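Local coordinates for protein methyltransferase FkbM (Methylobacillus flagellatus KT, PDB 2PY6) that probably transfers methyl groups, as expected of an FkbM-type methyltransferase, though its substrate is not established, at residues 121-124 and 125-129; 164-167 and 168-171; 183-186 and 187-191; 324-327 and 328-332; 380-383 and 384-387. All coordinates share one frame; numbering follows the deposited sequence.

All five contacts are local: four run along one helix each, and interaction 4 rounds a strand-to-helix junction. Interaction 1 lies on the surface, where helix 123-135 begins; interactions 2 to 5 are partly buried. Interactions 1 and 3 both sit at helix starts and touch the second subunit, but a stacked ion pair marks the first and a capped end with a threonine-to-carbonyl bond the other. Interactions 2 and 5 lie near helix ends: an acid and an arginine with steeply turned planes in 164-171, a tyrosine and isoleucine in 380-387. Interaction 4, about 20 Å from interaction 5 between centres, shares the FkbM methyltransferase domain with it and has a nearly straight salt bridge in the guanidinium plane.

Interaction 1: residues 121-124 and 125-129; sequences RYDG and PKRFF
The carbonyl oxygen of Y122 accepts the backbone N-H of K126, with 2.9 Å between Y122 O and K126 N, and so closes the first turn of helix 123-135. Y122 holds the N-cap position of this helix, which is the crossover of the beta-alpha-beta unit formed with strands 114-118 and 140-142. P125 suits the first turn because its nitrogen, which has no hydrogen, need not find an acceptor there. One residue on, R127 N reaches D123 O at 2.9 Å, and the two side chains of this i, i+4 pair run alongside each other. Their carboxylate and guanidinium planes are only 2° apart, and D123 CG sits 3.8 Å above the centre of the R127 group. Because the carboxylate lies over the guanidinium face, no N-H points at it: the long D123 OD2 to R127 NH2 salt bridge is a matter of charge alone. The stronger partner of D123 OD2 is R218 of the second subunit, so the acid is shared by two arginines whose NH2 groups come close, and probably offsets their charges. K126 turns instead to D130, its chain bending at the last torsion (chi4 52°). F128 N continues the backbone series, meeting G124 O at 3.2 Å.

Interaction 2: residues 164-167 and 168-171; sequences GADI and VRNI. With EDO (1,2-ethanediol), chain F.
D166 and R169 meet on helix 164-169 as an acid and a base three residues apart, with their flat ends turned steeply against each other: the carboxylate and guanidinium planes stand 75° apart. The salt bridge runs from R169 NH2 to D166 OD1 at 2.9 Å, but its hydrogen bond is weak, bent to 122° at the hydrogen. R169 gets there by folding at chi3 (-69°), which carries the guanidinium back over its own helix until A165 O lies 3.6 Å above the centre of one face. The small methyl of A165 touches the returning group, with A165 CB 4.1 Å from R169 NH1. The other carboxylate oxygen, D166 OD2, bonds S373, so the acid also ties the helix to a distant part of the chain. On the apolar flank, I167 packs on helix 184-199 and V168 on helices 19-32 and 184-199, as branched aliphatic chains suit a helix wedged between others. At the guanidinium edge, in its plane, R169 NH1 donates to O2 of a 1,2-ethanediol, probably from the crystallisation liquor, at 2.7 Å.

Interaction 3: residues 183-186 and 187-191; sequences DDYS and VQTLY
T189 grips the carbonyl of Y185 one turn back, a bond from side chain to backbone within helix 184-199, whose start is capped by D183. Followed outward, T189 CB lies 3.2 Å from Y185 O. OG1, placed beside its own backbone nitrogen (chi1 -62°), then donates to Y185 O at 2.7 Å. The T189 backbone N reaches the same oxygen at 2.8 Å, and the two donors come from opposite faces of the carbonyl plane, so Y185 O is held by a pair of strong bonds. A threonine suits such a buried site because its hydroxyl can be satisfied by the helix itself; CG2 is turned anti to the backbone N, and the side chain rests on L394 of strand 392-396. OG1 also lies over one face of the Y185 ring. Q188 OE1 comes to the ring edge, 3.8 Å from Y185 CD1, with amide and ring planes 67° apart. The far end of this tyrosine bonds V208 O and its ring stacks on Y185 of the second subunit, while Q188 NE2 bonds P16 O of its own chain and G220 O of the second subunit. At the start of the helix, D183 is the N-cap: OD2 takes S186 N from above the carboxylate plane, and D183 OD1 is met on its syn side by S186 OG at 2.6 Å.

Interaction 4: residues 324-327 and 328-332; sequences DVRP and IDDII
The chain passes from the extended backbone of strand 322-326 into the short helix 328-331 at P327, whose carbonyl oxygen accepts both I331 N at 3.1 Å and D330 N at 3.0 Å. This strand-to-helix junction belongs to the FkbM methyltransferase domain, with P327 at the N-cap position; a proline fits there because its nitrogen has no hydrogen to place and its ring stiffens the turn. The I331 N-H approaches in the carbonyl plane, whereas that of D330 comes from above it. Across the turn R326 and D330 form a salt bridge, with R326 NH2 donating to D330 OD2 at 3.0 Å. The bond is nearly straight (168°) and lies in the guanidinium plane, yet it meets the carboxylate from above, the two flat groups standing 84° apart. A bend at chi3 (62°) swings the guanidinium back toward the helix, where I331 CG1 lies 3.8 Å above one face, toward its rim. The arginine thus lays its flat face, which as a rule is only weakly hydrated, on a buried isoleucine and keeps its N-H groups for polar partners. I331 and I328 also pack on I258 of strand 254-258. Two waters add further links: one joins R326 NE to D330 OD2, and the other accepts from R326 NH1 and donates to I331 O at 2.7 Å.

Interaction 5: residues 380-383 and 384-387; sequences TNYI and LSIR
Y382 and I386, one turn apart near the end of helix 375-386, make the closely packed half of this contact. I386 CD1 lies 3.8 Å from Y382 CE2, and I386 CG2 approaches the hydroxyl, 3.7 Å from Y382 OH. The tyrosine is thrown forward along the helix by chi1 of 178°, and its ring also packs on L348 and L351 of helix 347-352, while I386 meets I358 of helix 355-361. T380 and L384 lie side by side, with T380 CG2 and L384 CD1 4.0 Å apart, against I392. S385 belongs to the exposed side, where a small hydroxyl can turn back on its own helix: S385 OG donates to Y382 O at 2.7 Å. The backbone bonds to that oxygen from S385 N and I386 N are both weak. I383 O, by contrast, receives R387 N at 3.0 Å as well as I386 N. The serine hydroxyl therefore supplies the short bond to Y382 O where the backbone bonds to it are weak, while the buried face meets its neighbours largely through apolar side chains.

Interaction 1: residues 121-124 and 125-129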
loop_
_atom_site.group_PDB
_atom_site.type_symbol
_atom_site.label_atom_id
_atom_site.label_comp_id
_atom_site.label_asym_id
_atom_site.label_seq_id
_atom_site.Cartn_x
_atom_site.Cartn_y
_atom_site.Cartn_z
ATOM N N ARG A 121 10.953 -18.001 3.194
ATOM C CA ARG A 121 11.460 -18.598 1.963
ATOM C C ARG A 121 12.170 -17.586 1.086
ATOM O O ARG A 121 12.907 -17.999 0.190
ATOM C CB ARG A 121 10.315 -19.187 1.120
ATOM C CG ARG A 121 9.286 -20.063 1.829
ATOM C CD ARG A 121 9.835 -21.355 2.323
ATOM N NE ARG A 121 10.055 -22.333 1.254
ATOM C CZ ARG A 121 10.417 -23.598 1.471
ATOM N NH1 ARG A 121 10.629 -24.030 2.705
ATOM N NH2 ARG A 121 10.574 -24.437 0.451
ATOM N N TYR A 122 11.940 -16.289 1.318
ATOM C CA TYR A 122 12.534 -15.243 0.508
ATOM C C TYR A 122 13.690 -14.523 1.218
ATOM O O TYR A 122 13.732 -14.432 2.443
ATOM C CB TYR A 122 11.443 -14.343 -0.100
ATOM C CG TYR A 122 10.423 -15.210 -0.885
ATOM C CD1 TYR A 122 10.851 -16.106 -1.896
ATOM C CD2 TYR A 122 9.055 -15.155 -0.606
ATOM C CE1 TYR A 122 9.947 -16.911 -2.588
ATOM C CE2 TYR A 122 8.147 -15.959 -1.302
ATOM C CZ TYR A 122 8.602 -16.835 -2.283
ATOM O OH TYR A 122 7.696 -17.618 -2.973
ATOM N N ASP A 123 14.640 -14.070 0.395
ATOM C CA ASP A 123 15.935 -13.594 0.851
ATOM C C ASP A 123 15.930 -12.646 2.027
ATOM O O ASP A 123 16.656 -12.859 2.980
ATOM C CB ASP A 123 16.757 -12.952 -0.299
ATOM C CG ASP A 123 17.290 -13.979 -1.303
ATOM O OD1 ASP A 123 17.283 -15.198 -1.041
ATOM O OD2 ASP A 123 17.720 -13.553 -2.378
ATOM N N GLY A 124 15.151 -11.580 1.921
ATOM C CA GLY A 124 15.127 -10.563 2.963
ATOM C C GLY A 124 14.790 -11.128 4.321
ATOM O O GLY A 124 15.605 -11.075 5.209
ATOM N N PRO A 125 13.586 -11.667 4.480
ATOM C CA PRO A 125 13.166 -12.236 5.762
ATOM C C PRO A 125 13.962 -13.485 6.195
ATOM O O PRO A 125 14.294 -13.617 7.370
ATOM C CB PRO A 125 11.674 -12.599 5.524
ATOM C CG PRO A 125 11.265 -11.912 4.326
ATOM C CD PRO A 125 12.491 -11.696 3.497
ATOM N N LYS A 126 14.232 -14.392 5.257
ATOM C CA LYS A 126 15.006 -15.612 5.562
ATOM C C LYS A 126 16.400 -15.301 6.065
ATOM O O LYS A 126 16.798 -15.801 7.121
ATOM C CB LYS A 126 15.081 -16.567 4.372
ATOM C CG LYS A 126 15.893 -17.815 4.701
ATOM C CD LYS A 126 15.749 -18.917 3.701
ATOM C CE LYS A 126 16.739 -20.072 3.999
ATOM N NZ LYS A 126 16.774 -20.646 5.389
ATOM N N ARG A 127 17.143 -14.487 5.312
ATOM C CA ARG A 127 18.512 -14.096 5.696
ATOM C C ARG A 127 18.548 -13.341 7.023
ATOM O O ARG A 127 19.487 -13.453 7.770
ATOM C CB ARG A 127 19.129 -13.180 4.618
ATOM C CG ARG A 127 19.425 -13.862 3.307
ATOM C CD ARG A 127 19.852 -12.850 2.255
ATOM N NE ARG A 127 20.362 -13.568 1.100
ATOM C CZ ARG A 127 20.781 -13.005 -0.026
ATOM N NH1 ARG A 127 20.704 -11.709 -0.211
ATOM N NH2 ARG A 127 21.230 -13.773 -0.992
ATOM N N PHE A 128 17.528 -12.529 7.271
ATOM C CA PHE A 128 17.421 -11.816 8.523
ATOM C C PHE A 128 17.380 -12.828 9.688
ATOM O O PHE A 128 18.254 -12.865 10.539
ATOM C CB PHE A 128 16.172 -10.913 8.534
ATOM C CG PHE A 128 15.859 -10.393 9.891
ATOM C CD1 PHE A 128 16.676 -9.425 10.467
ATOM C CD2 PHE A 128 14.804 -10.936 10.637
ATOM C CE1 PHE A 128 16.420 -8.975 11.754
ATOM C CE2 PHE A 128 14.547 -10.498 11.903
ATOM C CZ PHE A 128 15.352 -9.523 12.476
ATOM N N PHE A 129 16.376 -13.679 9.700
ATOM C CA PHE A 129 16.258 -14.671 10.771
ATOM C C PHE A 129 17.413 -15.680 10.889
ATOM O O PHE A 129 17.735 -16.136 11.990
ATOM C CB PHE A 129 14.945 -15.415 10.637
ATOM C CG PHE A 129 13.746 -14.641 11.108
ATOM C CD1 PHE A 129 13.704 -14.105 12.405
ATOM C CD2 PHE A 129 12.628 -14.556 10.323
ATOM C CE1 PHE A 129 12.566 -13.450 12.860
ATOM C CE2 PHE A 129 11.497 -13.892 10.769
ATOM C CZ PHE A 129 11.479 -13.346 12.045
#

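Interaction 2: residues 164-167 and 168-171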
loop_
_atom_site.group_PDB
_atom_site.type_symbol
_atom_site.label_atom_id
_atom_site.label_comp_id
_atom_site.label_asym_id
_atom_site.label_seq_id
_atom_site.Cartn_x
_atom_site.Cartn_y
_atom_site.Cartn_z
ATOM N N GLY A 164 13.492 -37.146 -0.115
ATOM C CA GLY A 164 14.846 -37.692 -0.061
ATOM C C GLY A 164 14.972 -39.174 -0.334
ATOM O O GLY A 164 15.705 -39.573 -1.245
ATOM N N ALA A 165 14.273 -39.970 0.469
ATOM C CA ALA A 165 14.286 -41.443 0.390
ATOM C C ALA A 165 13.858 -41.999 -0.970
ATOM O O ALA A 165 14.410 -42.976 -1.424
ATOM C CB ALA A 165 13.398 -42.009 1.458
ATOM N N ASP A 166 12.845 -41.380 -1.571
ATOM C CA ASP A 166 12.363 -41.727 -2.924
ATOM C C ASP A 166 13.469 -41.567 -3.938
ATOM O O ASP A 166 13.633 -42.403 -4.832
ATOM C CB ASP A 166 11.233 -40.776 -3.371
ATOM C CG ASP A 166 9.895 -41.117 -2.741
ATOM O OD1 ASP A 166 9.869 -42.056 -1.912
ATOM O OD2 ASP A 166 8.873 -40.454 -3.078
ATOM N N ILE A 167 14.213 -40.473 -3.809
ATOM C CA ILE A 167 15.337 -40.215 -4.733
ATOM C C ILE A 167 16.438 -41.240 -4.566
ATOM O O ILE A 167 16.983 -41.720 -5.567
ATOM C CB ILE A 167 15.897 -38.774 -4.604
ATOM C CG1 ILE A 167 14.810 -37.783 -5.048
ATOM C CG2 ILE A 167 17.116 -38.610 -5.496
ATOM C CD1 ILE A 167 15.037 -36.410 -4.591
ATOM N N VAL A 168 16.725 -41.603 -3.319
ATOM C CA VAL A 168 17.763 -42.583 -3.005
ATOM C C VAL A 168 17.432 -43.962 -3.594
ATOM O O VAL A 168 18.340 -44.715 -3.907
ATOM C CB VAL A 168 18.005 -42.666 -1.466
ATOM C CG1 VAL A 168 18.927 -43.834 -1.076
ATOM C CG2 VAL A 168 18.553 -41.352 -0.909
ATOM N N ARG A 169 16.143 -44.284 -3.739
ATOM C CA ARG A 169 15.696 -45.566 -4.321
ATOM C C ARG A 169 15.772 -45.636 -5.834
ATOM O O ARG A 169 15.691 -46.731 -6.389
ATOM C CB ARG A 169 14.238 -45.901 -3.937
ATOM C CG ARG A 169 14.087 -46.730 -2.661
ATOM C CD ARG A 169 12.603 -47.211 -2.407
ATOM N NE ARG A 169 11.719 -46.106 -2.064
ATOM C CZ ARG A 169 11.736 -45.459 -0.887
ATOM N NH1 ARG A 169 12.612 -45.785 0.079
ATOM N NH2 ARG A 169 10.883 -44.460 -0.675
ATOM N N ASN A 170 15.930 -44.481 -6.489
ATOM C CA ASN A 170 15.913 -44.378 -7.929
ATOM C C ASN A 170 17.148 -43.734 -8.555
ATOM O O ASN A 170 17.058 -43.138 -9.639
ATOM C CB ASN A 170 14.667 -43.597 -8.301
ATOM C CG ASN A 170 13.388 -44.349 -7.978
ATOM O OD1 ASN A 170 12.642 -43.962 -7.081
ATOM N ND2 ASN A 170 13.144 -45.431 -8.692
ATOM N N ILE A 171 18.308 -43.896 -7.916
ATOM C CA ILE A 171 19.546 -43.292 -8.420
ATOM C C ILE A 171 19.871 -43.642 -9.894
ATOM O O ILE A 171 20.021 -42.731 -10.690
ATOM C CB ILE A 171 20.795 -43.521 -7.478
ATOM C CG1 ILE A 171 20.602 -42.888 -6.085
ATOM C CG2 ILE A 171 22.041 -43.029 -8.120
ATOM C CD1 ILE A 171 20.197 -41.397 -6.020
HETATM C C1 EDO F . 16.283 -48.013 2.467
HETATM O O1 EDO F . 16.111 -48.337 3.845
HETATM C C2 EDO F . 15.251 -48.561 1.476
HETATM O O2 EDO F . 14.456 -47.481 1.005
#

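Interaction 3: residues 183-186 and 187-191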
loop_
_atom_site.group_PDB
_atom_site.type_symbol
_atom_site.label_atom_id
_atom_site.label_comp_id
_atom_site.label_asym_id
_atom_site.label_seq_id
_atom_site.Cartn_x
_atom_site.Cartn_y
_atom_site.Cartn_z
ATOM N N ASP A 183 20.817 -30.832 -23.281
ATOM C CA ASP A 183 21.723 -29.722 -23.019
ATOM C C ASP A 183 22.267 -29.778 -21.583
ATOM O O ASP A 183 21.639 -30.342 -20.676
ATOM C CB ASP A 183 20.999 -28.386 -23.320
ATOM C CG ASP A 183 19.852 -28.103 -22.361
ATOM O OD1 ASP A 183 18.848 -28.869 -22.334
ATOM O OD2 ASP A 183 19.967 -27.104 -21.627
ATOM N N ASP A 184 23.465 -29.233 -21.401
ATOM C CA ASP A 184 24.134 -29.225 -20.123
ATOM C C ASP A 184 23.378 -28.498 -19.029
ATOM O O ASP A 184 23.410 -28.913 -17.874
ATOM C CB ASP A 184 25.532 -28.621 -20.263
ATOM C CG ASP A 184 26.460 -29.446 -21.182
ATOM O OD1 ASP A 184 26.468 -30.690 -21.114
ATOM O OD2 ASP A 184 27.241 -28.833 -21.941
ATOM N N TYR A 185 22.707 -27.406 -19.354
ATOM C CA TYR A 185 21.971 -26.652 -18.338
ATOM C C TYR A 185 20.755 -27.438 -17.741
ATOM O O TYR A 185 20.398 -27.314 -16.561
ATOM C CB TYR A 185 21.601 -25.256 -18.923
ATOM C CG TYR A 185 20.943 -24.300 -17.947
ATOM C CD1 TYR A 185 21.310 -24.265 -16.599
ATOM C CD2 TYR A 185 20.023 -23.371 -18.384
ATOM C CE1 TYR A 185 20.726 -23.362 -15.703
ATOM C CE2 TYR A 185 19.439 -22.465 -17.495
ATOM C CZ TYR A 185 19.801 -22.472 -16.149
ATOM O OH TYR A 185 19.246 -21.565 -15.276
ATOM N N SER A 186 20.136 -28.264 -18.570
ATOM C CA SER A 186 19.093 -29.158 -18.131
ATOM C C SER A 186 19.662 -30.175 -17.167
ATOM O O SER A 186 19.035 -30.505 -16.156
ATOM C CB SER A 186 18.492 -29.888 -19.321
ATOM O OG SER A 186 17.632 -29.034 -20.020
ATOM N N VAL A 187 20.846 -30.698 -17.480
ATOM C CA VAL A 187 21.510 -31.658 -16.596
ATOM C C VAL A 187 21.832 -30.950 -15.274
ATOM O O VAL A 187 21.524 -31.442 -14.193
ATOM C CB VAL A 187 22.783 -32.253 -17.229
ATOM C CG1 VAL A 187 23.523 -33.105 -16.223
ATOM C CG2 VAL A 187 22.430 -33.071 -18.468
ATOM N N GLN A 188 22.424 -29.776 -15.337
ATOM C CA GLN A 188 22.712 -29.068 -14.089
ATOM C C GLN A 188 21.410 -28.842 -13.285
ATOM O O GLN A 188 21.363 -29.019 -12.052
ATOM C CB GLN A 188 23.429 -27.757 -14.359
ATOM C CG GLN A 188 24.163 -27.197 -13.097
ATOM C CD GLN A 188 24.579 -25.751 -13.273
ATOM O OE1 GLN A 188 23.917 -24.970 -13.992
ATOM N NE2 GLN A 188 25.684 -25.378 -12.630
ATOM N N THR A 189 20.351 -28.458 -13.984
ATOM C CA THR A 189 19.062 -28.235 -13.341
ATOM C C THR A 189 18.561 -29.515 -12.689
ATOM O O THR A 189 18.128 -29.483 -11.522
ATOM C CB THR A 189 18.057 -27.696 -14.341
ATOM O OG1 THR A 189 18.519 -26.425 -14.829
ATOM C CG2 THR A 189 16.682 -27.560 -13.714
ATOM N N LEU A 190 18.612 -30.640 -13.417
ATOM C CA LEU A 190 18.160 -31.904 -12.842
ATOM C C LEU A 190 18.862 -32.188 -11.534
ATOM O O LEU A 190 18.229 -32.446 -10.522
ATOM C CB LEU A 190 18.393 -33.092 -13.786
ATOM C CG LEU A 190 18.014 -34.478 -13.216
ATOM C CD1 LEU A 190 16.493 -34.529 -12.924
ATOM C CD2 LEU A 190 18.426 -35.634 -14.097
ATOM N N TYR A 191 20.201 -32.178 -11.572
ATOM C CA TYR A 191 20.986 -32.467 -10.384
ATOM C C TYR A 191 20.766 -31.483 -9.239
ATOM O O TYR A 191 20.716 -31.896 -8.085
ATOM C CB TYR A 191 22.457 -32.628 -10.710
ATOM C CG TYR A 191 22.786 -33.917 -11.464
ATOM C CD1 TYR A 191 22.445 -35.162 -10.953
ATOM C CD2 TYR A 191 23.488 -33.882 -12.652
ATOM C CE1 TYR A 191 22.753 -36.328 -11.632
ATOM C CE2 TYR A 191 23.798 -35.036 -13.335
ATOM C CZ TYR A 191 23.445 -36.256 -12.826
ATOM O OH TYR A 191 23.774 -37.417 -13.513
#

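Interaction 4: residues 324-327 and 328-332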
loop_
_atom_site.group_PDB
_atom_site.type_symbol
_atom_site.label_atom_id
_atom_site.label_comp_id
_atom_site.label_asym_id
_atom_site.label_seq_id
_atom_site.Cartn_x
_atom_site.Cartn_y
_atom_site.Cartn_z
ATOM N N ASP A 324 -16.392 -33.183 -14.657
ATOM C CA ASP A 324 -16.225 -34.047 -15.812
ATOM C C ASP A 324 -14.727 -34.107 -16.078
ATOM O O ASP A 324 -14.041 -33.093 -15.953
ATOM C CB ASP A 324 -16.911 -33.484 -17.045
ATOM C CG ASP A 324 -18.428 -33.574 -16.974
ATOM O OD1 ASP A 324 -18.980 -34.438 -16.268
ATOM O OD2 ASP A 324 -19.078 -32.781 -17.662
ATOM N N VAL A 325 -14.241 -35.297 -16.404
ATOM C CA VAL A 325 -12.861 -35.569 -16.760
ATOM C C VAL A 325 -12.978 -36.189 -18.161
ATOM O O VAL A 325 -13.840 -37.042 -18.405
ATOM C CB VAL A 325 -12.173 -36.544 -15.750
ATOM C CG1 VAL A 325 -10.783 -36.992 -16.234
ATOM C CG2 VAL A 325 -12.074 -35.899 -14.376
ATOM N N ARG A 326 -12.164 -35.696 -19.088
ATOM C CA ARG A 326 -12.174 -36.144 -20.455
ATOM C C ARG A 326 -10.742 -36.213 -20.928
ATOM O O ARG A 326 -9.899 -35.492 -20.378
ATOM C CB ARG A 326 -12.886 -35.093 -21.298
ATOM C CG ARG A 326 -14.348 -34.807 -20.877
ATOM C CD ARG A 326 -14.924 -33.737 -21.791
ATOM N NE ARG A 326 -14.953 -34.192 -23.175
ATOM C CZ ARG A 326 -15.076 -33.397 -24.234
ATOM N NH1 ARG A 326 -15.169 -32.091 -24.110
ATOM N NH2 ARG A 326 -15.099 -33.935 -25.437
ATOM N N PRO A 327 -10.453 -37.072 -21.929
ATOM C CA PRO A 327 -9.122 -37.073 -22.506
ATOM C C PRO A 327 -8.945 -35.911 -23.493
ATOM O O PRO A 327 -9.895 -35.552 -24.180
ATOM C CB PRO A 327 -9.044 -38.433 -23.230
ATOM C CG PRO A 327 -10.432 -38.694 -23.626
ATOM C CD PRO A 327 -11.301 -38.104 -22.542
ATOM N N ILE A 328 -7.735 -35.358 -23.533
ATOM C CA ILE A 328 -7.361 -34.253 -24.447
ATOM C C ILE A 328 -7.695 -34.535 -25.918
ATOM O O ILE A 328 -8.193 -33.653 -26.602
ATOM C CB ILE A 328 -5.849 -33.903 -24.293
ATOM C CG1 ILE A 328 -5.640 -33.151 -22.981
ATOM C CG2 ILE A 328 -5.334 -33.010 -25.450
ATOM C CD1 ILE A 328 -4.229 -33.164 -22.448
ATOM N N ASP A 329 -7.403 -35.753 -26.377
ATOM C CA ASP A 329 -7.676 -36.191 -27.733
ATOM C C ASP A 329 -9.165 -36.048 -28.085
ATOM O O ASP A 329 -9.505 -35.844 -29.227
ATOM C CB ASP A 329 -7.284 -37.668 -27.938
ATOM C CG ASP A 329 -5.783 -37.905 -27.973
ATOM O OD1 ASP A 329 -5.028 -36.986 -28.316
ATOM O OD2 ASP A 329 -5.362 -39.049 -27.699
ATOM N N ASP A 330 -10.052 -36.189 -27.117
ATOM C CA ASP A 330 -11.524 -35.996 -27.371
ATOM C C ASP A 330 -11.963 -34.534 -27.211
ATOM O O ASP A 330 -12.877 -34.088 -27.875
ATOM C CB ASP A 330 -12.389 -36.920 -26.505
ATOM C CG ASP A 330 -13.841 -36.985 -26.987
ATOM O OD1 ASP A 330 -14.074 -37.234 -28.190
ATOM O OD2 ASP A 330 -14.754 -36.812 -26.158
ATOM N N ILE A 331 -11.304 -33.790 -26.338
ATOM C CA ILE A 331 -11.655 -32.369 -26.078
ATOM C C ILE A 331 -11.356 -31.474 -27.276
ATOM O O ILE A 331 -12.168 -30.610 -27.642
ATOM C CB ILE A 331 -10.884 -31.826 -24.818
ATOM C CG1 ILE A 331 -11.329 -32.554 -23.545
ATOM C CG2 ILE A 331 -11.074 -30.302 -24.651
ATOM C CD1 ILE A 331 -10.402 -32.355 -22.309
ATOM N N ILE A 332 -10.172 -31.657 -27.856
ATOM C CA ILE A 332 -9.711 -30.858 -28.995
ATOM C C ILE A 332 -10.246 -31.395 -30.311
ATOM O O ILE A 332 -10.722 -32.540 -30.365
ATOM C CB ILE A 332 -8.147 -30.730 -29.032
ATOM C CG1 ILE A 332 -7.432 -32.037 -29.380
ATOM C CG2 ILE A 332 -7.628 -30.152 -27.711
ATOM C CD1 ILE A 332 -5.913 -31.938 -29.257
HETATM O O HOH W 1 -15.025 -37.325 -23.541
HETATM O O HOH W 2 -14.674 -30.394 -26.631
#

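Interaction 5: residues 380-383 and 384-387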
loop_
_atom_site.group_PDB
_atom_site.type_symbol
_atom_site.label_atom_id
_atom_site.label_comp_id
_atom_site.label_asym_id
_atom_site.label_seq_id
_atom_site.Cartn_x
_atom_site.Cartn_y
_atom_site.Cartn_z
ATOM N N THR A 380 8.419 -38.598 -18.287
ATOM C CA THR A 380 9.388 -38.705 -19.380
ATOM C C THR A 380 9.331 -40.102 -20.009
ATOM O O THR A 380 9.264 -40.239 -21.249
ATOM C CB THR A 380 10.832 -38.418 -18.887
ATOM O OG1 THR A 380 10.921 -37.092 -18.362
ATOM C CG2 THR A 380 11.806 -38.508 -20.006
ATOM N N ASN A 381 9.326 -41.126 -19.159
ATOM C CA ASN A 381 9.287 -42.496 -19.632
ATOM C C ASN A 381 8.033 -42.751 -20.449
ATOM O O ASN A 381 8.080 -43.446 -21.455
ATOM C CB ASN A 381 9.349 -43.490 -18.459
ATOM C CG ASN A 381 10.753 -43.610 -17.838
ATOM O OD1 ASN A 381 11.749 -43.219 -18.442
ATOM N ND2 ASN A 381 10.822 -44.186 -16.628
ATOM N N TYR A 382 6.901 -42.191 -20.002
ATOM C CA TYR A 382 5.654 -42.378 -20.726
ATOM C C TYR A 382 5.704 -41.713 -22.107
ATOM O O TYR A 382 5.354 -42.334 -23.114
ATOM C CB TYR A 382 4.402 -41.925 -19.940
ATOM C CG TYR A 382 3.200 -42.138 -20.832
ATOM C CD1 TYR A 382 2.744 -43.432 -21.107
ATOM C CD2 TYR A 382 2.612 -41.076 -21.511
ATOM C CE1 TYR A 382 1.703 -43.674 -22.013
ATOM C CE2 TYR A 382 1.536 -41.288 -22.394
ATOM C CZ TYR A 382 1.107 -42.588 -22.663
ATOM O OH TYR A 382 0.056 -42.790 -23.546
ATOM N N ILE A 383 6.078 -40.441 -22.139
ATOM C CA ILE A 383 6.118 -39.693 -23.387
ATOM C C ILE A 383 7.028 -40.332 -24.417
ATOM O O ILE A 383 6.663 -40.403 -25.578
ATOM C CB ILE A 383 6.527 -38.193 -23.132
ATOM C CG1 ILE A 383 5.365 -37.480 -22.486
ATOM C CG2 ILE A 383 6.904 -37.502 -24.430
ATOM C CD1 ILE A 383 5.722 -36.187 -21.737
ATOM N N LEU A 384 8.210 -40.784 -23.999
ATOM C CA LEU A 384 9.164 -41.400 -24.930
ATOM C C LEU A 384 8.716 -42.753 -25.456
ATOM O O LEU A 384 9.114 -43.164 -26.528
ATOM C CB LEU A 384 10.552 -41.524 -24.303
ATOM C CG LEU A 384 11.287 -40.227 -24.001
ATOM C CD1 LEU A 384 12.635 -40.509 -23.344
ATOM C CD2 LEU A 384 11.450 -39.394 -25.248
ATOM N N SER A 385 7.858 -43.438 -24.715
ATOM C CA SER A 385 7.346 -44.728 -25.138
ATOM C C SER A 385 6.337 -44.539 -26.284
ATOM O O SER A 385 6.093 -45.454 -27.056
ATOM C CB SER A 385 6.680 -45.453 -23.943
ATOM O OG SER A 385 5.384 -44.938 -23.644
ATOM N N ILE A 386 5.738 -43.360 -26.396
ATOM C CA ILE A 386 4.770 -43.113 -27.452
ATOM C C ILE A 386 5.305 -42.219 -28.578
ATOM O O ILE A 386 4.733 -42.180 -29.660
ATOM C CB ILE A 386 3.440 -42.533 -26.905
ATOM C CG1 ILE A 386 3.651 -41.193 -26.200
ATOM C CG2 ILE A 386 2.743 -43.571 -26.017
ATOM C CD1 ILE A 386 2.374 -40.422 -25.951
ATOM N N ARG A 387 6.384 -41.497 -28.304
ATOM C CA ARG A 387 7.011 -40.617 -29.279
ATOM C C ARG A 387 8.495 -40.541 -28.911
ATOM O O ARG A 387 8.943 -39.559 -28.269
ATOM C CB ARG A 387 6.358 -39.249 -29.195
ATOM C CG ARG A 387 6.823 -38.310 -30.279
ATOM C CD ARG A 387 6.171 -38.644 -31.591
ATOM N NE ARG A 387 7.029 -38.282 -32.718
ATOM C CZ ARG A 387 6.650 -38.307 -33.984
ATOM N NH1 ARG A 387 5.390 -38.563 -34.313
ATOM N NH2 ARG A 387 7.520 -37.984 -34.922
#